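Local structure of kcn28 (Kitasatospora, 6J31) at residues V10-S14 with Y57-L61. The protein is a two-domain protein of the GT-B fold, with a C-terminal domain of the erythromycin biosynthesis protein CIII-like family. Sequence-based numbering, arbitrary orientation.
Sequences VSVPS and YTSAL
Two loops at the C-terminal ends of strands 6-10 and 53-56 in the N-terminal parallel sheet meet here, beside the pocket holding (2E,2'E)-3,3'-(1,2-phenylene)di(prop-2-enoic acid); the Ser14 side chain lies about 6 Å from that ligand. Segments 10-14 and 57-61 run the same general way, end-to-end directions 38° apart, with Val12 opposite Ser59 (CA-CA 7.2 Å) and Ser14 opposite Leu61 (CA-CA 7.5 Å). Tyr57, chi1 p, swings its ring across the gap so that OH donates to Ser11 O at 2.8 Å. In this Rossmann-like half of a GT-B fold, strand 34-39 separates the two parent strands, so the tyrosine bridges loops of non-adjacent strands. Extended until Val12, the first segment turns at Pro13 (phi/psi -75/-10), whose CD makes a van der Waals contact with Ser59 OG at 3.6 Å. That hydroxyl closes an ST turn, accepting from Leu61 N at 3.0 Å. Leu61 (chi1 m, chi2 t) then places CD1 in apolar contact with Val12 CB at 4.0 Å and in van der Waals contact with Ser14 OG at 3.8 Å, while also touching Phe81, a pocket residue on helix 74-96.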
loop_
_atom_site.group_PDB
_atom_site.type_symbol
_atom_site.label_atom_id
_atom_site.label_comp_id
_atom_site.label_asym_id
_atom_site.label_seq_id
_atom_site.Cartn_x
_atom_site.Cartn_y
_atom_site.Cartn_z
ATOM N N VAL A 10 -1.461 -10.722 11.575
ATOM C CA VAL A 10 -2.855 -10.667 11.147
ATOM C C VAL A 10 -2.982 -9.594 10.075
ATOM O O VAL A 10 -2.482 -8.477 10.245
ATOM C CB VAL A 10 -3.815 -10.366 12.320
ATOM C CG1 VAL A 10 -5.266 -10.537 11.880
ATOM C CG2 VAL A 10 -3.505 -11.246 13.531
ATOM N N SER A 11 -3.649 -9.926 8.977
ATOM C CA SER A 11 -3.901 -8.949 7.929
ATOM C C SER A 11 -5.239 -9.268 7.280
ATOM O O SER A 11 -6.021 -10.075 7.787
ATOM C CB SER A 11 -2.769 -8.903 6.898
ATOM O OG SER A 11 -2.932 -7.776 6.050
ATOM N N VAL A 12 -5.503 -8.601 6.161
ATOM C CA VAL A 12 -6.773 -8.715 5.452
ATOM C C VAL A 12 -6.472 -9.088 4.007
ATOM O O VAL A 12 -5.349 -8.882 3.518
ATOM C CB VAL A 12 -7.581 -7.399 5.533
ATOM C CG1 VAL A 12 -7.800 -7.005 6.989
ATOM C CG2 VAL A 12 -6.860 -6.296 4.775
ATOM N N PRO A 13 -7.459 -9.633 3.285
ATOM C CA PRO A 13 -7.209 -10.051 1.897
ATOM C C PRO A 13 -7.115 -8.911 0.889
ATOM O O PRO A 13 -6.716 -9.169 -0.255
ATOM C CB PRO A 13 -8.413 -10.955 1.591
ATOM C CG PRO A 13 -9.494 -10.426 2.464
ATOM C CD PRO A 13 -8.809 -10.024 3.737
ATOM N N SER A 14 -7.452 -7.674 1.264
ATOM C CA SER A 14 -7.336 -6.551 0.337
ATOM C C SER A 14 -5.904 -6.425 -0.173
ATOM O O SER A 14 -4.943 -6.661 0.564
ATOM C CB SER A 14 -7.776 -5.255 1.018
ATOM O OG SER A 14 -9.087 -5.376 1.543
ATOM N N TYR A 57 -9.328 -17.281 8.569
ATOM C CA TYR A 57 -10.553 -16.699 9.090
ATOM C C TYR A 57 -11.318 -16.119 7.913
ATOM O O TYR A 57 -10.736 -15.777 6.881
ATOM C CB TYR A 57 -10.284 -15.628 10.168
ATOM C CG TYR A 57 -9.870 -14.271 9.634
ATOM C CD1 TYR A 57 -10.819 -13.343 9.217
ATOM C CD2 TYR A 57 -8.528 -13.915 9.549
ATOM C CE1 TYR A 57 -10.447 -12.106 8.725
ATOM C CE2 TYR A 57 -8.148 -12.673 9.059
ATOM C CZ TYR A 57 -9.113 -11.775 8.648
ATOM O OH TYR A 57 -8.760 -10.536 8.157
ATOM N N THR A 58 -12.631 -15.995 8.079
ATOM C CA THR A 58 -13.500 -15.515 7.014
ATOM C C THR A 58 -13.594 -13.997 7.083
ATOM O O THR A 58 -14.069 -13.438 8.077
ATOM C CB THR A 58 -14.886 -16.149 7.111
ATOM O OG1 THR A 58 -14.767 -17.568 6.962
ATOM C CG2 THR A 58 -15.809 -15.601 6.025
ATOM N N SER A 59 -13.126 -13.338 6.029
ATOM C CA SER A 59 -13.178 -11.890 5.940
ATOM C C SER A 59 -14.540 -11.441 5.436
ATOM O O SER A 59 -15.151 -12.098 4.588
ATOM C CB SER A 59 -12.088 -11.374 5.001
ATOM O OG SER A 59 -12.227 -9.983 4.765
ATOM N N ALA A 60 -15.015 -10.323 5.971
ATOM C CA ALA A 60 -16.219 -9.680 5.470
ATOM C C ALA A 60 -15.908 -8.604 4.438
ATOM O O ALA A 60 -16.841 -8.007 3.893
ATOM C CB ALA A 60 -17.022 -9.073 6.626
ATOM N N LEU A 61 -14.619 -8.319 4.182
ATOM C CA LEU A 61 -14.269 -7.345 3.156
ATOM C C LEU A 61 -14.411 -7.977 1.775
ATOM O O LEU A 61 -13.971 -9.112 1.561
ATOM C CB LEU A 61 -12.841 -6.837 3.350
ATOM C CG LEU A 61 -12.519 -6.176 4.692
ATOM C CD1 LEU A 61 -11.075 -5.705 4.723
ATOM C CD2 LEU A 61 -13.460 -5.020 4.965
#